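PDB 2C0Z: NOVW from Streptomyces niveus ncimb 11891, which catalyses 3-epimerisation of a dTDP-linked 4-keto-6-deoxy sugar, acting with NovU to make the sugar precursor of the antibiotic novobiocin. Local coordinates for the interface of chains A and B. Residues are numbered along the deposited sequence; one frame, centred on the assembly and turned at random. Chains: chain A/B, NOVW.

The interface of chains A and B. Residues chain A 39-42, 52, 142; chain B 54-57, 146.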
ATOM      1  N   TYR A  39      -0.332   5.901   6.449  1.00  8.65           N
ATOM      2  CA  TYR A  39      -0.052   5.167   7.694  1.00  8.09           C
ATOM      3  C   TYR A  39       1.177   5.794   8.314  1.00  8.18           C
ATOM      4  O   TYR A  39       2.151   6.060   7.621  1.00  9.49           O
ATOM      5  CB  TYR A  39       0.268   3.674   7.429  1.00  8.18           C
ATOM      6  CG  TYR A  39       0.673   2.942   8.698  1.00  8.36           C
ATOM      7  CD1 TYR A  39      -0.292   2.484   9.595  1.00  7.53           C
ATOM      8  CD2 TYR A  39       2.008   2.787   9.040  1.00  9.71           C
ATOM      9  CE1 TYR A  39       0.083   1.855  10.795  1.00  9.66           C
ATOM     10  CE2 TYR A  39       2.377   2.194  10.213  1.00  9.80           C
ATOM     11  CZ  TYR A  39       1.401   1.728  11.093  1.00  9.40           C
ATOM     12  OH  TYR A  39       1.778   1.115  12.283  1.00 10.03           O
ATOM     13  N   HIS A  40       1.133   6.043   9.607  1.00  8.75           N
ATOM     14  CA  HIS A  40       2.291   6.545  10.346  1.00  8.74           C
ATOM     15  C   HIS A  40       2.361   5.861  11.708  1.00  9.78           C
ATOM     16  O   HIS A  40       1.411   5.924  12.477  1.00 10.23           O
ATOM     17  CB  HIS A  40       2.183   8.054  10.546  1.00  9.87           C
ATOM     18  CG  HIS A  40       3.407   8.693  11.099  1.00 11.91           C
ATOM     19  ND1 HIS A  40       3.679   8.750  12.455  1.00 14.12           N
ATOM     20  CD2 HIS A  40       4.427   9.324  10.476  1.00 14.21           C
ATOM     21  CE1 HIS A  40       4.802   9.429  12.636  1.00 16.14           C
ATOM     22  NE2 HIS A  40       5.286   9.773  11.456  1.00 15.60           N
ATOM     23  N   VAL A  41       3.458   5.161  11.954  1.00  9.57           N
ATOM     24  CA  VAL A  41       3.522   4.255  13.113  1.00 10.51           C
ATOM     25  C   VAL A  41       3.308   4.967  14.458  1.00 11.11           C
ATOM     26  O   VAL A  41       2.666   4.413  15.352  1.00 11.10           O
ATOM     27  CB  VAL A  41       4.830   3.455  13.122  1.00 10.67           C
ATOM     28  CG1 VAL A  41       6.040   4.360  13.300  1.00 10.89           C
ATOM     29  CG2 VAL A  41       4.758   2.335  14.203  1.00 11.18           C
ATOM     30  N   ASP A  42       3.827   6.180  14.606  1.00 12.33           N
ATOM     31  CA  ASP A  42       3.699   6.862  15.902  1.00 12.65           C
ATOM     32  C   ASP A  42       2.253   7.266  16.148  1.00 12.87           C
ATOM     33  O   ASP A  42       1.700   7.037  17.251  1.00 12.82           O
ATOM     34  CB  ASP A  42       4.636   8.054  16.001  1.00 14.08           C
ATOM     35  CG  ASP A  42       6.082   7.684  15.809  1.00 15.71           C
ATOM     36  OD1 ASP A  42       6.512   6.601  16.266  1.00 19.30           O
ATOM     37  OD2 ASP A  42       6.853   8.450  15.226  1.00 20.21           O
ATOM     38  N   LEU A  52       1.127  -1.450  13.798  1.00 12.46           N
ATOM     39  CA  LEU A  52       0.664  -2.464  12.882  1.00 12.99           C
ATOM     40  C   LEU A  52       1.831  -3.380  12.455  1.00 12.96           C
ATOM     41  O   LEU A  52       2.840  -2.942  11.904  1.00 12.80           O
ATOM     42  CB  LEU A  52       0.033  -1.802  11.662  1.00 12.85           C
ATOM     43  CG  LEU A  52      -0.568  -2.748  10.609  1.00 14.21           C
ATOM     44  CD1 LEU A  52      -1.760  -3.503  11.159  1.00 16.52           C
ATOM     45  CD2 LEU A  52      -0.958  -1.985   9.339  1.00 15.54           C
ATOM     46  N   LEU A 142      -3.126  -3.751   4.078  1.00 10.35           N
ATOM     47  CA  LEU A 142      -2.017  -4.226   4.894  1.00 10.54           C
ATOM     48  C   LEU A 142      -2.595  -5.105   5.999  1.00 11.35           C
ATOM     49  O   LEU A 142      -3.553  -4.697   6.682  1.00 13.95           O
ATOM     50  CB  LEU A 142      -1.246  -3.066   5.484  1.00 10.54           C
ATOM     51  CG  LEU A 142      -0.900  -1.916   4.529  1.00 11.30           C
ATOM     52  CD1 LEU A 142      -0.163  -0.809   5.274  1.00 12.86           C
ATOM     53  CD2 LEU A 142      -0.072  -2.400   3.368  1.00 11.76           C
TER
ATOM     54  N   LEU B  54       7.416  -1.663   9.153  1.00 13.24           N
ATOM     55  CA  LEU B  54       6.511  -0.666   8.615  1.00 12.10           C
ATOM     56  C   LEU B  54       6.445   0.541   9.543  1.00 12.34           C
ATOM     57  O   LEU B  54       5.796   0.482  10.589  1.00 13.60           O
ATOM     58  CB  LEU B  54       5.100  -1.220   8.438  1.00 12.19           C
ATOM     59  CG  LEU B  54       4.063  -0.226   7.898  1.00 12.68           C
ATOM     60  CD1 LEU B  54       4.342   0.182   6.466  1.00 14.61           C
ATOM     61  CD2 LEU B  54       2.664  -0.834   8.087  1.00 13.98           C
ATOM     62  N   ALA B  55       7.091   1.614   9.148  1.00 10.62           N
ATOM     63  CA  ALA B  55       7.015   2.867   9.872  1.00 10.25           C
ATOM     64  C   ALA B  55       6.057   3.876   9.232  1.00  9.64           C
ATOM     65  O   ALA B  55       5.415   4.683   9.918  1.00  9.34           O
ATOM     66  CB  ALA B  55       8.415   3.445   9.974  1.00 11.03           C
ATOM     67  N   GLN B  56       5.996   3.890   7.910  1.00 10.13           N
ATOM     68  CA  GLN B  56       5.133   4.848   7.224  1.00 11.03           C
ATOM     69  C   GLN B  56       4.679   4.251   5.905  1.00  9.62           C
ATOM     70  O   GLN B  56       5.380   3.472   5.302  1.00 10.99           O
ATOM     71  CB  GLN B  56       5.876   6.168   7.018  1.00 12.62           C
ATOM     72  CG  GLN B  56       5.031   7.376   6.717  1.00 14.91           C
ATOM     73  CD  GLN B  56       5.844   8.687   6.790  1.00 17.26           C
ATOM     74  OE1 GLN B  56       6.480   9.011   7.819  1.00 16.51           O
ATOM     75  NE2 GLN B  56       5.799   9.439   5.739  1.00 19.86           N
ATOM     76  N   ALA B  57       3.475   4.607   5.464  1.00  8.96           N
ATOM     77  CA  ALA B  57       2.995   4.238   4.131  1.00  8.65           C
ATOM     78  C   ALA B  57       2.582   5.532   3.468  1.00  8.50           C
ATOM     79  O   ALA B  57       1.923   6.372   4.092  1.00  9.48           O
ATOM     80  CB  ALA B  57       1.831   3.258   4.193  1.00  8.49           C
ATOM     81  N   THR B 146      10.076   6.906   9.665  1.00 15.43           N
ATOM     82  CA  THR B 146       9.168   8.016   9.436  1.00 16.63           C
ATOM     83  C   THR B 146       9.911   9.217   8.890  1.00 17.55           C
ATOM     84  O   THR B 146      11.147   9.340   9.025  1.00 18.26           O
ATOM     85  CB  THR B 146       8.455   8.426  10.723  1.00 16.06           C
ATOM     86  OG1 THR B 146       9.409   8.692  11.758  1.00 18.91           O
ATOM     87  CG2 THR B 146       7.555   7.305  11.230  1.00 15.50           C
TER
HETATM   88  O   HOH W   1       3.906  -0.417  12.124  1.00 10.47           O
HETATM   89  O   HOH W   2       5.681  -3.718  10.831  0.50 16.71           O
HETATM   90  O   HOH W   3       9.221   7.584  14.439  1.00 35.64           O
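One face of the A:Tyr39 phenol ring carries the CD2 methyl of B:Leu54, 3.7 Å above the plane and shifted toward the CE2 rim, a CH-pi contact. The same methyl also meets A:Leu52 CD2 and A:Leu142 CD1, each 4.0 Å away, so it packs among apolar groups of chain A. The A:His40 imidazole is likewise capped on a face, by B:Thr146 CG2, 3.8 Å from the ring centroid, the two side chains crossing near a right angle. The side-chain oxygen OE1 of the extended B:Gln56 comes within 3.4 Å of A:His40 CD2, its amide plane turned 34° from the ring. Both aromatic groups stand anti to their backbone N (chi1 175° and -171°) and, as neighbours on strand 33-40, diverge to opposite sides. The tyrosine hydroxyl is fixed by A:Leu52 N, which donates to A:Tyr39 OH at 3.0 Å. Water 1 also binds this hydroxyl and joins A:Leu52 O to B:Leu54 O. Backbone pairing with strand 56-63 of chain B is antiparallel: A:Tyr39 N reaches B:Ala57 O in the carbonyl plane, on a lone pair, at 3.3 Å, whereas B:Ala57 N approaches A:Tyr39 O from above its plane at 2.9 Å. A:Val41 N, opening helix 41-48, donates to B:Ala55 O at 2.9 Å. Repeated by the two-fold, this pairing joins strands of the two cupin subunits, consistent with the dimer usual in the RmlC family; because B:Gln56 and B:Ala57 are predicted substrate-binding residues, it may also steady that part of the active site.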